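Local coordinates for protein NAD nucleotidase (PDB 3ZTV) that degrades NAD to adenosine and nicotinamide riboside as a periplasmic zinc-dependent 5'-nucleotidase that also has NAD(P) pyrophosphatase activity, at residues 383-389 / 562-567; 404-410 / 464-470; 434-439 / 512-518. All blocks are in the same frame, centred on the assembly; numbering follows the deposited sequence.

Contact 1 of 3, residues 383-389 / 562-567; sequences EGSIATR and YTSSNV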
loop_
_atom_site.group_PDB
_atom_site.type_symbol
_atom_site.label_atom_id
_atom_site.label_comp_id
_atom_site.label_asym_id
_atom_site.label_seq_id
_atom_site.Cartn_x
_atom_site.Cartn_y
_atom_site.Cartn_z
ATOM N N GLU A 383 27.714 41.610 -9.777
ATOM C CA GLU A 383 26.864 40.423 -9.655
ATOM C C GLU A 383 27.659 39.151 -9.361
ATOM O O GLU A 383 27.085 38.127 -8.979
ATOM C CB GLU A 383 26.033 40.226 -10.923
ATOM C CG GLU A 383 25.028 41.338 -11.191
ATOM C CD GLU A 383 23.799 41.248 -10.308
ATOM O OE1 GLU A 383 23.525 40.158 -9.761
ATOM O OE2 GLU A 383 23.097 42.273 -10.163
ATOM N N GLY A 384 28.973 39.208 -9.535
ATOM C CA GLY A 384 29.804 38.039 -9.338
ATOM C C GLY A 384 29.558 37.006 -10.418
ATOM O O GLY A 384 29.413 37.339 -11.594
ATOM N N SER A 385 29.475 35.744 -10.007
ATOM C CA SER A 385 29.430 34.643 -10.957
ATOM C C SER A 385 28.013 34.325 -11.443
ATOM O O SER A 385 27.387 33.365 -10.981
ATOM C CB SER A 385 30.065 33.392 -10.344
ATOM O OG SER A 385 30.318 32.430 -11.351
ATOM N N ILE A 386 27.513 35.120 -12.382
ATOM C CA ILE A 386 26.200 34.876 -12.969
ATOM C C ILE A 386 26.168 33.502 -13.643
ATOM O O ILE A 386 25.139 32.823 -13.647
ATOM C CB ILE A 386 25.804 35.981 -13.983
ATOM C CG1 ILE A 386 25.738 37.345 -13.284
ATOM C CG2 ILE A 386 24.461 35.661 -14.617
ATOM C CD1 ILE A 386 25.441 38.512 -14.222
ATOM N N ALA A 387 27.303 33.087 -14.195
ATOM C CA ALA A 387 27.401 31.765 -14.807
ATOM C C ALA A 387 27.086 30.651 -13.804
ATOM O O ALA A 387 26.490 29.641 -14.172
ATOM C CB ALA A 387 28.773 31.558 -15.452
ATOM N N THR A 388 27.462 30.846 -12.543
ATOM C CA THR A 388 27.137 29.866 -11.505
ATOM C C THR A 388 25.631 29.817 -11.233
ATOM O O THR A 388 25.060 28.736 -11.056
ATOM C CB THR A 388 27.916 30.124 -10.206
ATOM O OG1 THR A 388 29.321 30.082 -10.486
ATOM C CG2 THR A 388 27.584 29.063 -9.166
ATOM N N ARG A 389 24.980 30.981 -11.204
ATOM C CA ARG A 389 23.520 31.017 -11.106
ATOM C C ARG A 389 22.891 30.237 -12.264
ATOM O O ARG A 389 21.951 29.466 -12.065
ATOM C CB ARG A 389 23.000 32.463 -11.051
ATOM C CG ARG A 389 21.491 32.598 -10.874
ATOM C CD ARG A 389 20.787 32.792 -12.203
ATOM N NE ARG A 389 19.328 32.809 -12.078
ATOM C CZ ARG A 389 18.574 33.904 -12.122
ATOM N NH1 ARG A 389 19.127 35.101 -12.273
ATOM N NH2 ARG A 389 17.258 33.800 -12.010
ATOM N N TYR A 562 20.975 35.629 -18.343
ATOM C CA TYR A 562 20.691 36.235 -17.047
ATOM C C TYR A 562 21.588 37.448 -16.850
ATOM O O TYR A 562 22.719 37.473 -17.330
ATOM C CB TYR A 562 20.957 35.242 -15.911
ATOM C CG TYR A 562 20.019 34.058 -15.864
ATOM C CD1 TYR A 562 18.654 34.236 -15.696
ATOM C CD2 TYR A 562 20.503 32.759 -15.961
ATOM C CE1 TYR A 562 17.793 33.152 -15.644
ATOM C CE2 TYR A 562 19.650 31.670 -15.903
ATOM C CZ TYR A 562 18.297 31.872 -15.747
ATOM O OH TYR A 562 17.435 30.797 -15.693
ATOM N N THR A 563 21.081 38.447 -16.131
ATOM C CA THR A 563 21.872 39.627 -15.808
ATOM C C THR A 563 22.076 39.770 -14.302
ATOM O O THR A 563 22.663 40.748 -13.835
ATOM C CB THR A 563 21.221 40.908 -16.350
ATOM O OG1 THR A 563 19.886 41.011 -15.840
ATOM C CG2 THR A 563 21.186 40.882 -17.872
ATOM N N SER A 564 21.587 38.794 -13.543
ATOM C CA SER A 564 21.780 38.799 -12.099
ATOM C C SER A 564 22.067 37.391 -11.582
ATOM O O SER A 564 21.709 36.398 -12.219
ATOM C CB SER A 564 20.565 39.397 -11.394
ATOM O OG SER A 564 19.406 38.637 -11.663
ATOM N N SER A 565 22.711 37.315 -10.423
ATOM C CA SER A 565 23.215 36.048 -9.911
ATOM C C SER A 565 22.447 35.504 -8.706
ATOM O O SER A 565 22.876 34.519 -8.105
ATOM C CB SER A 565 24.672 36.221 -9.505
ATOM O OG SER A 565 24.755 37.111 -8.402
ATOM N N ASN A 566 21.334 36.142 -8.341
ATOM C CA ASN A 566 20.576 35.763 -7.138
ATOM C C ASN A 566 21.360 35.985 -5.837
ATOM O O ASN A 566 21.028 35.421 -4.791
ATOM C CB ASN A 566 20.071 34.309 -7.203
ATOM C CG ASN A 566 18.810 34.151 -8.043
ATOM O OD1 ASN A 566 18.447 33.034 -8.438
ATOM N ND2 ASN A 566 18.128 35.261 -8.316
ATOM N N VAL A 567 22.408 36.799 -5.909
ATOM C CA VAL A 567 23.208 37.127 -4.735
ATOM C C VAL A 567 23.516 38.622 -4.673
ATOM O O VAL A 567 23.996 39.206 -5.651
ATOM C CB VAL A 567 24.548 36.354 -4.714
ATOM C CG1 VAL A 567 25.383 36.796 -3.526
ATOM C CG2 VAL A 567 24.295 34.854 -4.667
HETATM O O HOH W 1 21.947 39.909 -7.467
#

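Contact 2 of 3, residues 404-410 / 464-470; sequences LTIQNAG and GAFPYGA. With ADN (adenosine), chain D.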
loop_
_atom_site.group_PDB
_atom_site.type_symbol
_atom_site.label_atom_id
_atom_site.label_comp_id
_atom_site.label_asym_id
_atom_site.label_seq_id
_atom_site.Cartn_x
_atom_site.Cartn_y
_atom_site.Cartn_z
ATOM N N LEU A 404 14.957 24.395 -4.237
ATOM C CA LEU A 404 16.066 25.301 -4.492
ATOM C C LEU A 404 17.309 24.482 -4.765
ATOM O O LEU A 404 17.415 23.332 -4.329
ATOM C CB LEU A 404 16.281 26.235 -3.293
ATOM C CG LEU A 404 16.666 25.580 -1.964
ATOM C CD1 LEU A 404 18.174 25.679 -1.734
ATOM C CD2 LEU A 404 15.887 26.180 -0.785
ATOM N N THR A 405 18.240 25.064 -5.511
ATOM C CA THR A 405 19.532 24.426 -5.717
ATOM C C THR A 405 20.658 25.385 -5.362
ATOM O O THR A 405 20.487 26.605 -5.431
ATOM C CB THR A 405 19.724 23.969 -7.168
ATOM O OG1 THR A 405 19.568 25.094 -8.036
ATOM C CG2 THR A 405 18.719 22.886 -7.536
ATOM N N ILE A 406 21.802 24.828 -4.984
ATOM C CA ILE A 406 22.982 25.609 -4.624
ATOM C C ILE A 406 24.196 25.043 -5.348
ATOM O O ILE A 406 24.429 23.832 -5.312
ATOM C CB ILE A 406 23.230 25.580 -3.105
ATOM C CG1 ILE A 406 22.043 26.215 -2.371
ATOM C CG2 ILE A 406 24.546 26.262 -2.760
ATOM C CD1 ILE A 406 22.066 26.016 -0.869
ATOM N N GLN A 407 24.954 25.920 -6.008
ATOM C CA GLN A 407 26.150 25.542 -6.773
ATOM C C GLN A 407 27.323 26.408 -6.322
ATOM O O GLN A 407 27.166 27.607 -6.079
ATOM C CB GLN A 407 25.899 25.712 -8.284
ATOM C CG GLN A 407 27.112 25.461 -9.193
ATOM C CD GLN A 407 27.502 23.990 -9.308
ATOM O OE1 GLN A 407 26.865 23.113 -8.739
ATOM N NE2 GLN A 407 28.563 23.725 -10.059
ATOM N N ASN A 408 28.502 25.806 -6.200
ATOM C CA ASN A 408 29.709 26.547 -5.830
ATOM C C ASN A 408 30.370 27.196 -7.051
ATOM O O ASN A 408 30.459 26.583 -8.116
ATOM C CB ASN A 408 30.708 25.632 -5.109
ATOM C CG ASN A 408 31.222 24.512 -5.996
ATOM O OD1 ASN A 408 30.448 23.722 -6.536
ATOM N ND2 ASN A 408 32.539 24.451 -6.161
ATOM N N ALA A 409 30.843 28.433 -6.889
ATOM C CA ALA A 409 31.422 29.212 -7.988
ATOM C C ALA A 409 32.635 28.549 -8.648
ATOM O O ALA A 409 32.902 28.770 -9.825
ATOM C CB ALA A 409 31.782 30.623 -7.509
ATOM N N GLY A 410 33.368 27.745 -7.889
ATOM C CA GLY A 410 34.535 27.061 -8.420
ATOM C C GLY A 410 34.182 25.968 -9.411
ATOM O O GLY A 410 35.060 25.418 -10.081
ATOM N N GLY A 464 36.467 29.395 -4.557
ATOM C CA GLY A 464 35.556 28.593 -5.358
ATOM C C GLY A 464 34.359 28.061 -4.587
ATOM O O GLY A 464 33.412 27.547 -5.186
ATOM N N ALA A 465 34.393 28.175 -3.262
ATOM C CA ALA A 465 33.275 27.723 -2.432
ATOM C C ALA A 465 32.072 28.667 -2.470
ATOM O O ALA A 465 30.978 28.297 -2.043
ATOM C CB ALA A 465 33.730 27.522 -0.992
ATOM N N PHE A 466 32.258 29.886 -2.963
ATOM C CA PHE A 466 31.202 30.886 -2.841
ATOM C C PHE A 466 29.912 30.405 -3.511
ATOM O O PHE A 466 29.930 30.018 -4.676
ATOM C CB PHE A 466 31.644 32.238 -3.402
ATOM C CG PHE A 466 30.814 33.378 -2.899
ATOM C CD1 PHE A 466 29.622 33.712 -3.521
ATOM C CD2 PHE A 466 31.213 34.092 -1.776
ATOM C CE1 PHE A 466 28.842 34.752 -3.045
ATOM C CE2 PHE A 466 30.435 35.132 -1.294
ATOM C CZ PHE A 466 29.247 35.460 -1.935
ATOM N N PRO A 467 28.780 30.435 -2.776
ATOM C CA PRO A 467 27.542 29.803 -3.244
ATOM C C PRO A 467 26.596 30.721 -4.016
ATOM O O PRO A 467 26.415 31.887 -3.656
ATOM C CB PRO A 467 26.875 29.376 -1.936
ATOM C CG PRO A 467 27.240 30.479 -0.987
ATOM C CD PRO A 467 28.656 30.894 -1.377
ATOM N N TYR A 468 26.001 30.177 -5.069
ATOM C CA TYR A 468 24.942 30.851 -5.816
ATOM C C TYR A 468 23.824 29.840 -6.003
ATOM O O TYR A 468 24.086 28.639 -6.123
ATOM C CB TYR A 468 25.433 31.316 -7.189
ATOM C CG TYR A 468 26.522 32.370 -7.157
ATOM C CD1 TYR A 468 27.847 32.028 -6.906
ATOM C CD2 TYR A 468 26.225 33.709 -7.392
ATOM C CE1 TYR A 468 28.846 32.991 -6.887
ATOM C CE2 TYR A 468 27.221 34.680 -7.369
ATOM C CZ TYR A 468 28.527 34.315 -7.117
ATOM O OH TYR A 468 29.533 35.265 -7.097
ATOM N N GLY A 469 22.583 30.310 -6.035
ATOM C CA GLY A 469 21.440 29.418 -6.090
ATOM C C GLY A 469 20.382 29.740 -7.131
ATOM O O GLY A 469 20.366 30.817 -7.742
ATOM N N ALA A 470 19.505 28.762 -7.334
ATOM C CA ALA A 470 18.320 28.915 -8.161
ATOM C C ALA A 470 17.119 28.569 -7.290
ATOM O O ALA A 470 17.152 27.586 -6.558
ATOM C CB ALA A 470 18.384 27.991 -9.364
HETATM O "O5'" ADN D . 40.695 24.382 -7.839
HETATM C "C5'" ADN D . 39.986 23.815 -6.735
HETATM C "C4'" ADN D . 38.575 24.388 -6.713
HETATM O "O4'" ADN D . 37.834 23.920 -7.843
HETATM C "C3'" ADN D . 37.783 23.967 -5.490
HETATM O "O3'" ADN D . 37.950 24.899 -4.417
HETATM C "C2'" ADN D . 36.353 23.954 -5.995
HETATM O "O2'" ADN D . 35.750 25.248 -5.866
HETATM C "C1'" ADN D . 36.485 23.635 -7.472
HETATM N N9 ADN D . 36.209 22.198 -7.690
HETATM C C8 ADN D . 37.098 21.184 -7.698
HETATM N N7 ADN D . 36.474 19.997 -7.934
HETATM C C5 ADN D . 35.154 20.252 -8.075
HETATM C C6 ADN D . 33.921 19.479 -8.345
HETATM N N6 ADN D . 33.936 18.136 -8.511
HETATM N N1 ADN D . 32.759 20.158 -8.416
HETATM C C2 ADN D . 32.695 21.492 -8.258
HETATM N N3 ADN D . 33.768 22.256 -8.013
HETATM C C4 ADN D . 34.998 21.702 -7.920
#

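Contact 3 of 3, residues 434-439 / 512-518; sequences NTLYTY and GTNAYVA. With ADN (adenosine), chain D.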
loop_
_atom_site.group_PDB
_atom_site.type_symbol
_atom_site.label_atom_id
_atom_site.label_comp_id
_atom_site.label_asym_id
_atom_site.label_seq_id
_atom_site.Cartn_x
_atom_site.Cartn_y
_atom_site.Cartn_z
ATOM N N ASN A 434 30.223 15.884 -12.023
ATOM C CA ASN A 434 29.297 15.800 -10.896
ATOM C C ASN A 434 27.926 15.306 -11.319
ATOM O O ASN A 434 27.531 15.463 -12.474
ATOM C CB ASN A 434 29.108 17.167 -10.238
ATOM C CG ASN A 434 30.376 17.710 -9.630
ATOM O OD1 ASN A 434 31.186 16.970 -9.068
ATOM N ND2 ASN A 434 30.556 19.022 -9.733
ATOM N N THR A 435 27.197 14.727 -10.368
ATOM C CA THR A 435 25.783 14.443 -10.564
ATOM C C THR A 435 24.994 15.283 -9.563
ATOM O O THR A 435 25.550 15.790 -8.590
ATOM C CB THR A 435 25.461 12.954 -10.338
ATOM O OG1 THR A 435 25.992 12.552 -9.072
ATOM C CG2 THR A 435 26.061 12.091 -11.446
ATOM N N LEU A 436 23.697 15.409 -9.800
ATOM C CA LEU A 436 22.815 16.130 -8.888
ATOM C C LEU A 436 22.504 15.272 -7.659
ATOM O O LEU A 436 22.159 14.089 -7.787
ATOM C CB LEU A 436 21.525 16.503 -9.610
ATOM C CG LEU A 436 20.448 17.243 -8.814
ATOM C CD1 LEU A 436 20.915 18.627 -8.397
ATOM C CD2 LEU A 436 19.193 17.353 -9.656
ATOM N N TYR A 437 22.612 15.876 -6.476
ATOM C CA TYR A 437 22.420 15.201 -5.192
ATOM C C TYR A 437 21.392 16.008 -4.391
ATOM O O TYR A 437 21.466 17.242 -4.374
ATOM C CB TYR A 437 23.754 15.173 -4.431
ATOM C CG TYR A 437 23.805 14.140 -3.326
ATOM C CD1 TYR A 437 23.188 14.366 -2.103
ATOM C CD2 TYR A 437 24.444 12.922 -3.521
ATOM C CE1 TYR A 437 23.215 13.409 -1.100
ATOM C CE2 TYR A 437 24.471 11.963 -2.528
ATOM C CZ TYR A 437 23.856 12.215 -1.319
ATOM O OH TYR A 437 23.875 11.266 -0.316
ATOM N N THR A 438 20.436 15.351 -3.733
ATOM C CA THR A 438 19.450 16.097 -2.943
ATOM C C THR A 438 19.436 15.726 -1.469
ATOM O O THR A 438 19.763 14.599 -1.091
ATOM C CB THR A 438 17.996 15.972 -3.493
ATOM O OG1 THR A 438 17.514 14.630 -3.319
ATOM C CG2 THR A 438 17.924 16.358 -4.964
ATOM N N TYR A 439 19.030 16.697 -0.652
ATOM C CA TYR A 439 18.731 16.503 0.760
ATOM C C TYR A 439 17.384 17.134 1.070
ATOM O O TYR A 439 16.980 18.110 0.435
ATOM C CB TYR A 439 19.763 17.202 1.642
ATOM C CG TYR A 439 21.142 16.587 1.657
ATOM C CD1 TYR A 439 21.357 15.325 2.202
ATOM C CD2 TYR A 439 22.244 17.285 1.167
ATOM C CE1 TYR A 439 22.614 14.767 2.232
ATOM C CE2 TYR A 439 23.513 16.734 1.200
ATOM C CZ TYR A 439 23.689 15.473 1.740
ATOM O OH TYR A 439 24.937 14.913 1.772
ATOM N N GLY A 512 18.725 20.718 -3.899
ATOM C CA GLY A 512 19.642 20.055 -4.814
ATOM C C GLY A 512 20.989 20.747 -4.861
ATOM O O GLY A 512 21.075 21.978 -4.804
ATOM N N THR A 513 22.055 19.963 -4.978
ATOM C CA THR A 513 23.399 20.515 -5.111
ATOM C C THR A 513 24.234 19.517 -5.920
ATOM O O THR A 513 23.699 18.508 -6.374
ATOM C CB THR A 513 24.001 20.825 -3.735
ATOM O OG1 THR A 513 25.194 21.598 -3.891
ATOM C CG2 THR A 513 24.320 19.551 -2.982
ATOM N N ASN A 514 25.516 19.793 -6.133
ATOM C CA ASN A 514 26.341 18.829 -6.851
ATOM C C ASN A 514 26.951 17.825 -5.870
ATOM O O ASN A 514 27.077 18.103 -4.680
ATOM C CB ASN A 514 27.407 19.508 -7.729
ATOM C CG ASN A 514 28.465 20.212 -6.922
ATOM O OD1 ASN A 514 29.199 19.584 -6.165
ATOM N ND2 ASN A 514 28.560 21.529 -7.089
ATOM N N ALA A 515 27.330 16.658 -6.384
ATOM C CA ALA A 515 27.826 15.568 -5.551
ATOM C C ALA A 515 29.098 15.925 -4.782
ATOM O O ALA A 515 29.329 15.410 -3.690
ATOM C CB ALA A 515 28.051 14.333 -6.404
ATOM N N TYR A 516 29.913 16.803 -5.357
ATOM C CA TYR A 516 31.162 17.232 -4.732
ATOM C C TYR A 516 30.914 17.959 -3.409
ATOM O O TYR A 516 31.385 17.531 -2.362
ATOM C CB TYR A 516 31.953 18.094 -5.727
ATOM C CG TYR A 516 33.205 18.784 -5.216
ATOM C CD1 TYR A 516 34.420 18.110 -5.126
ATOM C CD2 TYR A 516 33.179 20.131 -4.876
ATOM C CE1 TYR A 516 35.565 18.764 -4.682
ATOM C CE2 TYR A 516 34.309 20.785 -4.435
ATOM C CZ TYR A 516 35.499 20.102 -4.337
ATOM O OH TYR A 516 36.623 20.767 -3.895
ATOM N N VAL A 517 30.155 19.050 -3.432
ATOM C CA VAL A 517 29.877 19.742 -2.169
ATOM C C VAL A 517 28.879 19.002 -1.265
ATOM O O VAL A 517 28.846 19.229 -0.054
ATOM C CB VAL A 517 29.440 21.211 -2.368
ATOM C CG1 VAL A 517 30.538 21.995 -3.080
ATOM C CG2 VAL A 517 28.135 21.293 -3.130
ATOM N N ALA A 518 28.086 18.101 -1.837
ATOM C CA ALA A 518 27.150 17.316 -1.028
ATOM C C ALA A 518 27.872 16.488 0.042
ATOM O O ALA A 518 27.314 16.201 1.098
ATOM C CB ALA A 518 26.312 16.418 -1.911
HETATM O "O5'" ADN D . 40.695 24.382 -7.839
HETATM C "C5'" ADN D . 39.986 23.815 -6.735
HETATM C "C4'" ADN D . 38.575 24.388 -6.713
HETATM O "O4'" ADN D . 37.834 23.920 -7.843
HETATM C "C3'" ADN D . 37.783 23.967 -5.490
HETATM O "O3'" ADN D . 37.950 24.899 -4.417
HETATM C "C2'" ADN D . 36.353 23.954 -5.995
HETATM O "O2'" ADN D . 35.750 25.248 -5.866
HETATM C "C1'" ADN D . 36.485 23.635 -7.472
HETATM N N9 ADN D . 36.209 22.198 -7.690
HETATM C C8 ADN D . 37.098 21.184 -7.698
HETATM N N7 ADN D . 36.474 19.997 -7.934
HETATM C C5 ADN D . 35.154 20.252 -8.075
HETATM C C6 ADN D . 33.921 19.479 -8.345
HETATM N N6 ADN D . 33.936 18.136 -8.511
HETATM N N1 ADN D . 32.759 20.158 -8.416
HETATM C C2 ADN D . 32.695 21.492 -8.258
HETATM N N3 ADN D . 33.768 22.256 -8.013
HETATM C C4 ADN D . 34.998 21.702 -7.920
#

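Contact 1 of 3, residues 383-389 / 562-567
Glu383 meets the loop 562-567 with both its backbone and its side chain. Ser565 OG donates a short hydrogen bond to Glu383 O (2.6 Å), and Ser565 N one to Glu383 OE1 (3.0 Å). A water donates to Glu383 OE1 and to Val567 O, 2.8 Å from each, and so bridges the two. Ser385 is the N-cap of helix 386-396 and the centre of an inverse gamma turn. The contact joins the first turn of this helix, in the C-terminal nucleotidase domain, to the loop that leads into strand 567-570. Ile386 lays CG2 3.8 Å from Tyr562 CB and CD1 3.6 Å from Thr563 O. Arg389 stacks its guanidinium flat on the Tyr562 ring, with planes at 8° and CZ 3.8 Å from the ring centroid, a cation-pi contact. Arg389 NH1 also donates to Ser564 O (2.9 Å), while NE forms a salt bridge with Glu393 one helical turn on.

Contact 2 of 3, residues 404-410 / 464-470
The adenosine pocket of the C-terminal domain lies at one end of this antiparallel strand pair. Strand 467-470 is an outermost strand of the domain's mixed five-stranded sheet, and strand 404-408 is its neighbour. Two hydrogen-bonded pairs set the register. Thr405 N donates to Ala470 O (2.9 Å), and Ala470 N returns a bond to Thr405 O (3.0 Å). Gln407 N donates to Tyr468 O (2.9 Å), and Tyr468 N to Gln407 O (3.0 Å). Between them sits the non-hydrogen-bonded pair Ile406 and Gly469, with CA atoms 4.4 Å apart. A CB on Gly469 would clash with Thr405 O, so glycine suits this close approach. On the face that carries Ile406, Ile406 CG2 packs on Pro467 CB at 4.0 Å, and helix 443-460 lies against Pro467. Tyr468 lies on the other face, with Thr405 and Gln407; the edge of its ring meets Ala409 CB, 3.8 Å from Tyr468 CE1. Tyr468 OH is hydrogen-bonded to Arg373 O and to Ser385 N.

At the pocket end a 3-10 segment follows strand 404-408, and another, 464-465, precedes strand 467-470. Ala409 N donates to Phe466 O (2.9 Å), and Gly410 N to Gly464 O (2.7 Å). Gly410 and Gly464 have CA atoms 3.6 Å apart. A CB on either would clash with the ribose O2'. Asn408 carries the pair into the pocket, with its OD1 held by Asn514 ND2. Asn408 ND2 makes a weak hydrogen bond to adenosine O2' (3.3 Å) and a nearly linear one to adenosine N3 (3.1 Å).

Contact 3 of 3, residues 434-439 / 512-518
Gly512 opens the segment on strand 508-514, opposite Thr438 in a non-hydrogen-bonded antiparallel pair. Gly512 CA lies 3.4 Å from Tyr437 O in a CA-H...O contact, and a CB here would be tight against Leu436 CD1. Thr513 makes the hydrogen-bonded pair with Tyr437: Thr513 N donates to Tyr437 O, and Tyr437 N to Thr513 O, both at 2.8 Å. Asn514 ends the strand and N-caps a short, weakly bonded helix at about 515-518, Asn514 OD1 accepting from Val517 N (2.9 Å). Asn514 ND2 is hydrogen-bonded to Gln407 and Asn408 on the neighbouring strand. Ala515 N bonds weakly to Thr435 O (3.0 Å). Tyr516 lays its ring face over the adenine, with Tyr516 CG 3.3 Å from adenosine C6, and Tyr516 CB is 3.6 Å from Asn434 OD1. Ala518 closes the segment. Ala518 CB packs against Tyr437 CG (3.7 Å), and Ala518 O accepts from Tyr439 OH (2.8 Å). Asn434 OD1 accepts from adenosine N6 (3.0 Å), and Asn434 ND2 donates to adenosine N1 (2.8 Å). This pairing with a 6-amino group and an unprotonated N1 fits adenine, consistent with the enzyme's maximal activity on AMP.

From the N terminus, the chain first passes 383-389, at the start of helix 386-396, and then strand 404-408. Strand 435-442 follows before 464-470 comes back to close contact 2. Segment 512-518 then closes contact 3, and 562-567 closes contact 1 last. Contacts 2 and 3 cross along the chain, and both nest inside the long loop closed by contact 1. Strands 404-408 and 508-514 are neighbours in one sheet, so contacts 2 and 3 are joined side by side. Both also reach the adenosine. Contact 1 touches contact 2, tying the helix start and the C-terminal loop to the sheet's edge. Contacts 1 and 3 do not touch.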